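Local coordinates for protein citrate lyase (Yersinia pestis, PDB 3QLL) that is probably a magnesium-dependent lyase of the HpcH/HpaI aldolase and citrate lyase family, resembling the beta subunit of citrate lyase, at residues Q80-K83 with E84-R87; E139-A142 with H143-L147; S215-M219 with N220-A224; I261-I264 with N265-T269. One frame throughout, in Å; residues are numbered along the deposited sequence.

Interaction 1: Q80-K83 with E84-R87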
loop_
_atom_site.group_PDB
_atom_site.type_symbol
_atom_site.label_atom_id
_atom_site.label_comp_id
_atom_site.label_asym_id
_atom_site.label_seq_id
_atom_site.Cartn_x
_atom_site.Cartn_y
_atom_site.Cartn_z
ATOM N N GLN A 80 -26.817 0.880 23.801
ATOM C CA GLN A 80 -26.185 0.322 24.984
ATOM C C GLN A 80 -27.225 -0.174 25.991
ATOM O O GLN A 80 -27.015 -1.165 26.712
ATOM C CB GLN A 80 -25.257 1.342 25.645
ATOM C CG GLN A 80 -24.332 0.733 26.692
ATOM C CD GLN A 80 -23.082 0.101 26.068
ATOM O OE1 GLN A 80 -22.965 -0.027 24.843
ATOM N NE2 GLN A 80 -22.165 -0.334 26.919
ATOM N N ALA A 81 -28.370 0.495 26.043
ATOM C CA ALA A 81 -29.414 0.082 26.987
ATOM C C ALA A 81 -30.043 -1.250 26.572
ATOM O O ALA A 81 -30.617 -1.963 27.386
ATOM C CB ALA A 81 -30.474 1.169 27.107
ATOM N N ASP A 82 -29.915 -1.577 25.297
ATOM C CA ASP A 82 -30.632 -2.697 24.718
ATOM C C ASP A 82 -29.764 -3.991 24.629
ATOM O O ASP A 82 -30.225 -5.023 24.132
ATOM C CB ASP A 82 -31.165 -2.288 23.338
ATOM C CG ASP A 82 -32.658 -1.901 23.383
ATOM O OD1 ASP A 82 -33.482 -2.786 23.732
ATOM O OD2 ASP A 82 -33.011 -0.721 23.108
ATOM N N LYS A 83 -28.528 -3.915 25.114
ATOM C CA LYS A 83 -27.540 -4.990 24.949
ATOM C C LYS A 83 -28.008 -6.277 25.648
ATOM O O LYS A 83 -27.871 -7.365 25.108
ATOM C CB LYS A 83 -26.135 -4.579 25.454
ATOM C CG LYS A 83 -25.464 -3.407 24.761
ATOM C CD LYS A 83 -25.064 -3.716 23.343
ATOM C CE LYS A 83 -24.434 -2.496 22.714
ATOM N NZ LYS A 83 -24.014 -2.723 21.313
ATOM N N GLU A 84 -28.552 -6.141 26.855
ATOM C CA GLU A 84 -29.045 -7.319 27.558
ATOM C C GLU A 84 -30.276 -7.887 26.855
ATOM O O GLU A 84 -30.383 -9.097 26.628
ATOM C CB GLU A 84 -29.365 -7.009 29.016
ATOM C CG GLU A 84 -29.720 -8.246 29.820
ATOM C CD GLU A 84 -28.526 -9.133 30.141
ATOM O OE1 GLU A 84 -27.500 -8.613 30.640
ATOM O OE2 GLU A 84 -28.594 -10.352 29.879
ATOM N N GLN A 85 -31.217 -7.002 26.549
ATOM C CA GLN A 85 -32.383 -7.358 25.761
ATOM C C GLN A 85 -31.945 -8.115 24.476
ATOM O O GLN A 85 -32.227 -9.303 24.329
ATOM C CB GLN A 85 -33.161 -6.097 25.387
ATOM C CG GLN A 85 -34.485 -6.355 24.697
ATOM C CD GLN A 85 -35.559 -6.761 25.708
ATOM O OE1 GLN A 85 -35.979 -5.958 26.546
ATOM N NE2 GLN A 85 -35.990 -8.017 25.643
ATOM N N ALA A 86 -31.155 -7.449 23.620
ATOM C CA ALA A 86 -30.723 -7.975 22.295
ATOM C C ALA A 86 -29.979 -9.301 22.428
ATOM O O ALA A 86 -30.109 -10.208 21.601
ATOM C CB ALA A 86 -29.840 -6.957 21.598
ATOM N N ARG A 87 -29.168 -9.376 23.463
ATOM C CA ARG A 87 -28.408 -10.564 23.803
ATOM C C ARG A 87 -29.269 -11.823 23.883
ATOM O O ARG A 87 -29.067 -12.771 23.125
ATOM C CB ARG A 87 -27.681 -10.346 25.127
ATOM C CG ARG A 87 -26.695 -11.403 25.544
ATOM C CD ARG A 87 -25.913 -10.899 26.772
ATOM N NE ARG A 87 -25.087 -9.756 26.405
ATOM C CZ ARG A 87 -25.045 -8.599 27.053
ATOM N NH1 ARG A 87 -25.771 -8.404 28.145
ATOM N NH2 ARG A 87 -24.249 -7.634 26.611
#

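Interaction 2: E139-A142 with H143-L147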
loop_
_atom_site.group_PDB
_atom_site.type_symbol
_atom_site.label_atom_id
_atom_site.label_comp_id
_atom_site.label_asym_id
_atom_site.label_seq_id
_atom_site.Cartn_x
_atom_site.Cartn_y
_atom_site.Cartn_z
ATOM N N GLU A 139 -7.964 -6.886 16.051
ATOM C CA GLU A 139 -6.746 -6.067 15.991
ATOM C C GLU A 139 -5.467 -6.870 16.152
ATOM O O GLU A 139 -4.359 -6.331 16.095
ATOM C CB GLU A 139 -6.809 -4.945 17.009
ATOM C CG GLU A 139 -7.739 -3.810 16.519
ATOM C CD GLU A 139 -7.708 -2.588 17.421
ATOM O OE1 GLU A 139 -7.496 -2.726 18.642
ATOM O OE2 GLU A 139 -7.840 -1.482 16.909
ATOM N N SER A 140 -5.603 -8.179 16.296
ATOM C CA SER A 140 -4.431 -9.021 16.499
ATOM C C SER A 140 -4.828 -10.440 16.269
ATOM O O SER A 140 -6.004 -10.754 16.202
ATOM C CB SER A 140 -3.890 -8.886 17.940
ATOM O OG SER A 140 -4.663 -9.736 18.788
ATOM N N ALA A 141 -3.814 -11.283 16.137
ATOM C CA ALA A 141 -4.041 -12.699 15.959
ATOM C C ALA A 141 -4.619 -13.322 17.250
ATOM O O ALA A 141 -5.466 -14.230 17.217
ATOM C CB ALA A 141 -2.687 -13.399 15.558
ATOM N N ALA A 142 -4.205 -12.759 18.380
ATOM C CA ALA A 142 -4.657 -13.214 19.689
ATOM C C ALA A 142 -6.165 -12.976 19.839
ATOM O O ALA A 142 -6.849 -13.758 20.490
ATOM C CB ALA A 142 -3.860 -12.538 20.824
ATOM N N HIS A 143 -6.695 -11.930 19.198
ATOM C CA HIS A 143 -8.168 -11.707 19.271
ATOM C C HIS A 143 -8.925 -12.930 18.831
ATOM O O HIS A 143 -9.841 -13.400 19.509
ATOM C CB HIS A 143 -8.596 -10.580 18.363
ATOM C CG HIS A 143 -8.492 -9.223 18.969
ATOM N ND1 HIS A 143 -7.284 -8.609 19.202
ATOM C CD2 HIS A 143 -9.439 -8.357 19.381
ATOM C CE1 HIS A 143 -7.492 -7.417 19.726
ATOM N NE2 HIS A 143 -8.789 -7.242 19.847
ATOM N N LEU A 144 -8.485 -13.458 17.697
ATOM C CA LEU A 144 -9.125 -14.613 17.098
ATOM C C LEU A 144 -8.772 -15.893 17.875
ATOM O O LEU A 144 -9.593 -16.788 18.012
ATOM C CB LEU A 144 -8.741 -14.739 15.623
ATOM C CG LEU A 144 -9.215 -13.577 14.766
ATOM C CD1 LEU A 144 -8.853 -13.866 13.319
ATOM C CD2 LEU A 144 -10.743 -13.429 14.946
ATOM N N GLN A 145 -7.551 -15.983 18.377
ATOM C CA GLN A 145 -7.164 -17.224 19.068
ATOM C C GLN A 145 -7.873 -17.419 20.396
ATOM O O GLN A 145 -8.261 -18.530 20.738
ATOM C CB GLN A 145 -5.643 -17.285 19.267
ATOM C CG GLN A 145 -4.987 -17.381 17.923
ATOM C CD GLN A 145 -3.519 -16.937 17.883
ATOM O OE1 GLN A 145 -2.990 -16.326 18.816
ATOM N NE2 GLN A 145 -2.869 -17.216 16.756
ATOM N N ILE A 146 -8.105 -16.304 21.079
ATOM C CA ILE A 146 -8.890 -16.268 22.299
ATOM C C ILE A 146 -10.306 -16.788 22.081
ATOM O O ILE A 146 -10.770 -17.629 22.839
ATOM C CB ILE A 146 -8.947 -14.853 22.872
ATOM C CG1 ILE A 146 -7.568 -14.418 23.347
ATOM C CG2 ILE A 146 -9.926 -14.800 24.018
ATOM C CD1 ILE A 146 -7.510 -12.981 23.837
ATOM N N LEU A 147 -10.985 -16.263 21.067
ATOM C CA LEU A 147 -12.313 -16.738 20.689
ATOM C C LEU A 147 -12.322 -18.214 20.326
ATOM O O LEU A 147 -13.226 -18.963 20.756
ATOM C CB LEU A 147 -12.856 -15.931 19.534
ATOM C CG LEU A 147 -13.731 -14.767 19.945
ATOM C CD1 LEU A 147 -14.377 -14.213 18.685
ATOM C CD2 LEU A 147 -14.783 -15.161 20.986
#

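Interaction 3: S215-M219 with N220-A224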
loop_
_atom_site.group_PDB
_atom_site.type_symbol
_atom_site.label_atom_id
_atom_site.label_comp_id
_atom_site.label_asym_id
_atom_site.label_seq_id
_atom_site.Cartn_x
_atom_site.Cartn_y
_atom_site.Cartn_z
ATOM N N SER A 215 -5.307 -9.179 -0.149
ATOM C CA SER A 215 -4.050 -9.919 -0.230
ATOM C C SER A 215 -3.823 -10.908 0.947
ATOM O O SER A 215 -3.431 -12.033 0.749
ATOM C CB SER A 215 -2.875 -8.942 -0.334
ATOM O OG SER A 215 -1.658 -9.638 -0.211
ATOM N N ALA A 216 -4.100 -10.464 2.158
ATOM C CA ALA A 216 -3.936 -11.250 3.369
ATOM C C ALA A 216 -4.904 -12.432 3.385
ATOM O O ALA A 216 -4.519 -13.575 3.699
ATOM C CB ALA A 216 -4.123 -10.357 4.618
ATOM N N CYS A 217 -6.138 -12.171 2.965
ATOM C CA CYS A 217 -7.152 -13.221 2.792
ATOM C C CYS A 217 -6.744 -14.296 1.796
ATOM O O CYS A 217 -6.771 -15.505 2.134
ATOM C CB CYS A 217 -8.504 -12.592 2.373
ATOM S SG CYS A 217 -9.213 -11.654 3.828
ATOM N N ALA A 218 -6.344 -13.859 0.595
ATOM C CA ALA A 218 -5.956 -14.749 -0.513
ATOM C C ALA A 218 -4.799 -15.664 -0.157
ATOM O O ALA A 218 -4.735 -16.815 -0.571
ATOM C CB ALA A 218 -5.609 -13.918 -1.759
HETATM N N MSE A 219 -3.889 -15.117 0.629
HETATM C CA MSE A 219 -2.722 -15.796 1.148
HETATM C C MSE A 219 -3.082 -16.927 2.142
HETATM O O MSE A 219 -2.364 -17.901 2.299
HETATM C CB MSE A 219 -1.932 -14.734 1.892
HETATM C CG MSE A 219 -0.883 -15.268 2.788
HETATM SE SE MSE A 219 0.628 -15.521 1.608
HETATM C CE MSE A 219 1.747 -14.127 2.322
ATOM N N ASN A 220 -4.216 -16.783 2.805
ATOM C CA ASN A 220 -4.620 -17.736 3.830
ATOM C C ASN A 220 -5.817 -18.587 3.426
ATOM O O ASN A 220 -6.333 -19.381 4.233
ATOM C CB ASN A 220 -4.891 -16.999 5.158
ATOM C CG ASN A 220 -3.631 -16.572 5.821
ATOM O OD1 ASN A 220 -2.879 -17.397 6.336
ATOM N ND2 ASN A 220 -3.341 -15.279 5.751
ATOM N N GLY A 221 -6.235 -18.447 2.171
ATOM C CA GLY A 221 -7.271 -19.281 1.615
ATOM C C GLY A 221 -8.658 -18.910 2.146
ATOM O O GLY A 221 -9.537 -19.774 2.254
ATOM N N ILE A 222 -8.871 -17.640 2.497
ATOM C CA ILE A 222 -10.201 -17.205 2.957
ATOM C C ILE A 222 -10.743 -16.042 2.120
ATOM O O ILE A 222 -9.979 -15.218 1.608
ATOM C CB ILE A 222 -10.181 -16.779 4.485
ATOM C CG1 ILE A 222 -9.302 -15.537 4.695
ATOM C CG2 ILE A 222 -9.744 -17.956 5.403
ATOM C CD1 ILE A 222 -9.051 -15.189 6.150
ATOM N N PRO A 223 -12.077 -15.917 2.049
ATOM C CA PRO A 223 -12.661 -14.816 1.282
ATOM C C PRO A 223 -12.526 -13.493 2.018
ATOM O O PRO A 223 -12.511 -13.473 3.273
ATOM C CB PRO A 223 -14.128 -15.187 1.169
ATOM C CG PRO A 223 -14.386 -16.074 2.313
ATOM C CD PRO A 223 -13.103 -16.764 2.668
ATOM N N ALA A 224 -12.355 -12.416 1.248
ATOM C CA ALA A 224 -12.471 -11.048 1.747
ATOM C C ALA A 224 -13.900 -10.586 1.543
ATOM O O ALA A 224 -14.482 -10.778 0.466
ATOM C CB ALA A 224 -11.528 -10.146 1.025
#

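Interaction 4: I261-I264 with N265-T269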
loop_
_atom_site.group_PDB
_atom_site.type_symbol
_atom_site.label_atom_id
_atom_site.label_comp_id
_atom_site.label_asym_id
_atom_site.label_seq_id
_atom_site.Cartn_x
_atom_site.Cartn_y
_atom_site.Cartn_z
ATOM N N ILE A 261 -29.635 -6.593 -1.190
ATOM C CA ILE A 261 -29.257 -8.001 -1.310
ATOM C C ILE A 261 -29.270 -8.533 -2.736
ATOM O O ILE A 261 -28.336 -9.220 -3.146
ATOM C CB ILE A 261 -30.139 -8.914 -0.414
ATOM C CG1 ILE A 261 -29.917 -8.575 1.059
ATOM C CG2 ILE A 261 -29.791 -10.387 -0.609
ATOM C CD1 ILE A 261 -28.501 -8.695 1.478
ATOM N N SER A 262 -30.328 -8.241 -3.485
ATOM C CA SER A 262 -30.453 -8.781 -4.833
ATOM C C SER A 262 -29.347 -8.205 -5.734
ATOM O O SER A 262 -28.749 -8.926 -6.534
ATOM C CB SER A 262 -31.854 -8.496 -5.421
ATOM O OG SER A 262 -31.991 -7.192 -5.958
ATOM N N THR A 263 -29.077 -6.914 -5.597
ATOM C CA THR A 263 -27.985 -6.287 -6.347
ATOM C C THR A 263 -26.631 -6.961 -6.082
ATOM O O THR A 263 -25.903 -7.295 -7.026
ATOM C CB THR A 263 -27.870 -4.787 -5.986
ATOM O OG1 THR A 263 -29.103 -4.113 -6.333
ATOM C CG2 THR A 263 -26.755 -4.149 -6.744
ATOM N N ILE A 264 -26.335 -7.212 -4.813
ATOM C CA ILE A 264 -25.073 -7.806 -4.420
ATOM C C ILE A 264 -25.004 -9.265 -4.919
ATOM O O ILE A 264 -23.974 -9.711 -5.448
ATOM C CB ILE A 264 -24.877 -7.758 -2.899
ATOM C CG1 ILE A 264 -24.597 -6.322 -2.434
ATOM C CG2 ILE A 264 -23.771 -8.707 -2.483
ATOM C CD1 ILE A 264 -24.625 -6.144 -0.898
ATOM N N ASN A 265 -26.088 -10.015 -4.733
ATOM C CA ASN A 265 -26.154 -11.384 -5.225
ATOM C C ASN A 265 -25.886 -11.533 -6.705
ATOM O O ASN A 265 -25.035 -12.320 -7.129
ATOM C CB ASN A 265 -27.507 -12.007 -4.886
ATOM C CG ASN A 265 -27.588 -12.401 -3.430
ATOM O OD1 ASN A 265 -26.565 -12.453 -2.752
ATOM N ND2 ASN A 265 -28.780 -12.716 -2.952
ATOM N N THR A 266 -26.586 -10.729 -7.480
ATOM C CA THR A 266 -26.473 -10.766 -8.923
ATOM C C THR A 266 -25.068 -10.476 -9.417
ATOM O O THR A 266 -24.550 -11.207 -10.260
ATOM C CB THR A 266 -27.443 -9.772 -9.581
ATOM O OG1 THR A 266 -28.772 -10.049 -9.136
ATOM C CG2 THR A 266 -27.353 -9.880 -11.089
ATOM N N LEU A 267 -24.463 -9.414 -8.880
ATOM C CA LEU A 267 -23.151 -8.936 -9.332
ATOM C C LEU A 267 -21.991 -9.897 -8.965
ATOM O O LEU A 267 -20.953 -9.913 -9.630
ATOM C CB LEU A 267 -22.872 -7.511 -8.796
ATOM C CG LEU A 267 -23.740 -6.397 -9.432
ATOM C CD1 LEU A 267 -23.439 -5.013 -8.861
ATOM C CD2 LEU A 267 -23.577 -6.366 -10.934
ATOM N N PHE A 268 -22.197 -10.703 -7.927
ATOM C CA PHE A 268 -21.233 -11.716 -7.493
ATOM C C PHE A 268 -21.613 -13.107 -8.054
ATOM O O PHE A 268 -21.112 -14.138 -7.587
ATOM C CB PHE A 268 -21.139 -11.768 -5.972
ATOM C CG PHE A 268 -20.196 -10.759 -5.369
ATOM C CD1 PHE A 268 -18.823 -10.815 -5.617
ATOM C CD2 PHE A 268 -20.663 -9.819 -4.489
ATOM C CE1 PHE A 268 -17.937 -9.906 -4.994
ATOM C CE2 PHE A 268 -19.803 -8.912 -3.870
ATOM C CZ PHE A 268 -18.441 -8.955 -4.114
ATOM N N THR A 269 -22.497 -13.135 -9.048
ATOM C CA THR A 269 -22.894 -14.381 -9.661
ATOM C C THR A 269 -22.194 -14.483 -11.006
ATOM O O THR A 269 -22.260 -13.564 -11.822
ATOM C CB THR A 269 -24.427 -14.477 -9.836
ATOM O OG1 THR A 269 -25.040 -14.478 -8.542
ATOM C CG2 THR A 269 -24.811 -15.763 -10.503
#

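Interaction 1: Q80-K83 with E84-R87
Asp-82 and Lys-83 offer their carbonyls to the first turn of helix 83-91, which follows the second strand of the TIM barrel. Ala-86 N donates to Asp-82 O at 2.6 Å, an almost straight bond (172°), and Arg-87 N donates to Lys-83 O at 2.9 Å. Lys-83 O is also roofed: the Arg-87 guanidinium lays one face over it, the oxygen 3.6 Å from the plane and under its centre. The Arg-87 chain leaves with CG anti to the backbone N (chi1 -172°) and bends only at chi3, which folds the flat group back over the turn. There NH1 makes a salt bridge to Glu-84 OE1 at 3.0 Å, the Glu-84 carboxylate lying at the edge of the guanidinium, while NH2 passes 3.8 Å from Lys-83 CB. Asp-82 and Gln-85 run side by side, Asp-82 OD1 3.7 Å from Gln-85 CB. The remaining nitrogens turn to helix 114-125, NE to Asp-119 and NH2 to Glu-118, so three acidic residues hold the group. The Lys-83 chain bends once, at chi2 (-69°), then runs straight to NZ, which bonds Asn-109 and the carbonyls of Leu-74, Glu-75 and Val-78; its side chain lies about 8 Å from that of Arg-107, a predicted substrate-binding residue. Ala-86 packs on Ala-53, Leu-74 and Val-78, tying the helix start to the loop after strand 69-73, and Arg-87 bridges to the next helix.

Interaction 2: E139-A142 with H143-L147
Ser-140 and His-143 meet at the start of helix 141-150, which follows the fourth strand of the TIM barrel and whose first turn is closed by Gln-145 N to Ala-141 O at 3.0 Å and Ile-146 N to Ala-142 O at 2.9 Å, with a weak bond from His-143 N to Ser-140 O ahead of them. The hydroxyl of Ser-140 comes to the edge of the imidazole, in its plane, and OG forms a hydrogen bond with His-143 ND1 at 2.9 Å. For this OG sits between the backbone N and the carbonyl carbon (chi1 82°), while the histidine keeps CG beside its own N, which swings the ring back over the residues leading into the helix. One ring face lies over Glu-139 N, 3.6 Å from the ring plane and over its centre, and Glu-139 CB lies 3.7 Å from His-143 CE1. The Glu-139 carboxylate reaches past the ring to Ser-166 OG. A turn further on, the Gln-145 side chain lies against the Ala-141 carbonyl, CG 3.3 Å from its O, and extends to donate NE2 to Ala-179 O in a neighbouring loop. Leu-144 packs on Thr-138 and Ala-179, and Leu-147 on Leu-133 and Leu-135 of strand 132-135. The edge bond and the face contact probably restrict rotation of the imidazole. Glu-139 OE1 lies 4.8 Å from His-143 NE2, near enough that the carboxylate might favour a protonated ring, although no salt bridge joins them.

Interaction 3: S215-M219 with N220-A224
Cys-217 O is the hub of the turn that ends helix 203-220. Ile-222 N donates to it at 3.0 Å in a nearly straight bond (171°), and Asn-220 N at 2.9 Å from the opposite face of the carbonyl plane. Gly-221, with positive phi (74°), reverses the chain between these donors in a Schellman motif, a backbone conformation that favours glycine. One residue earlier, Ala-216 O accepts from Asn-220 ND2 at 2.9 Å and, weakly, from Asn-220 N; the Asn-220 CG lies beside the backbone N (chi1 -74°), folding the amide back along the last turn. Apolar contacts back the turn: Cys-217 CB meets Ile-222 CG1 at 3.8 Å, and Cys-217 SG touches Ala-224 CB at 3.9 Å. Selenomethionine Met-219 crosses Asn-220 obliquely, then leads off toward Asn-171 of a second subunit, where Ala-218 also packs on Asp-196 of that subunit. Within the chain, Cys-217 and Ile-222 lie against strand 183-188 and Ala-216 against helix 173-177. The backbone of Pro-223 bonds to Leu-186 and that of Ala-224 to Ser-251, setting strand 224-226 into the parallel barrel.

Interaction 4: I261-I264 with N265-T269
Ser-262 O receives two bonds from Thr-266, one from the backbone and one from the side chain, in the short helix 261-267 that follows the last strand of the TIM barrel. Thr-266 N donates at 3.0 Å and Thr-266 OG1 at 2.8 Å to Ser-262 O, from opposite faces of the carbonyl plane. OG1 lies beside its own backbone N (chi1 -56°), which turns the hydroxyl back toward the preceding turn. The other backbone bonds follow the usual i to i+4 ladder: Asn-265 N to Ile-261 O, Leu-267 N to Thr-263 O, and finally Phe-268 N to Ile-264 O at 3.2 Å, after which Phe-268 leaves helical geometry. Past that point Thr-269 OG1 donates to Asn-265 O at 2.6 Å from above the carbonyl plane, and it also bonds to Arg-46.

Apolar contacts run along the same four-residue spacing. Ile-264 and Phe-268 lie side by side, with Ile-264 CG2 in the plane of the phenyl ring at its edge, 3.9 Å from Phe-268 CD2. Thr-263 CG2 likewise runs alongside Leu-267 CD1 at 4.0 Å.

A carbon-to-amide contact stands apart from these: Ile-261 CG2 lies 3.5 Å from Asn-265 ND2.

Ile-261, Ile-264 and Phe-268 supply the apolar packing on strands 47-52 and 252-255 and on helix 235-248, and Asn-265 OD1 adds a polar tie to Ser-47. Threonine hydroxyls meanwhile take up carbonyls, Ser-262 O in the first turn and Asn-265 O at the exit.

All four contacts are local turns on the helical layer around one eight-stranded parallel (beta/alpha)8, or TIM, barrel, and none touches another. Interactions 1 and 2 concern helix starts, interaction 3 a helix end, and interaction 4 a whole short helix with its exit. Charge dominates interaction 1, a serine–histidine pair interaction 2, and backbone capping interaction 3; interaction 4 mixes hydroxyl bonds with apolar packing. Interaction 2 is the most superficial, whereas the other three are partly buried. Interactions 1 and 2 lie nearer the predicted substrate and magnesium sites, while 3 and 4 are remote from them. Interaction 3 alone reaches a second subunit. Interactions 3 and 4 come within about 6 Å at their nearest atoms.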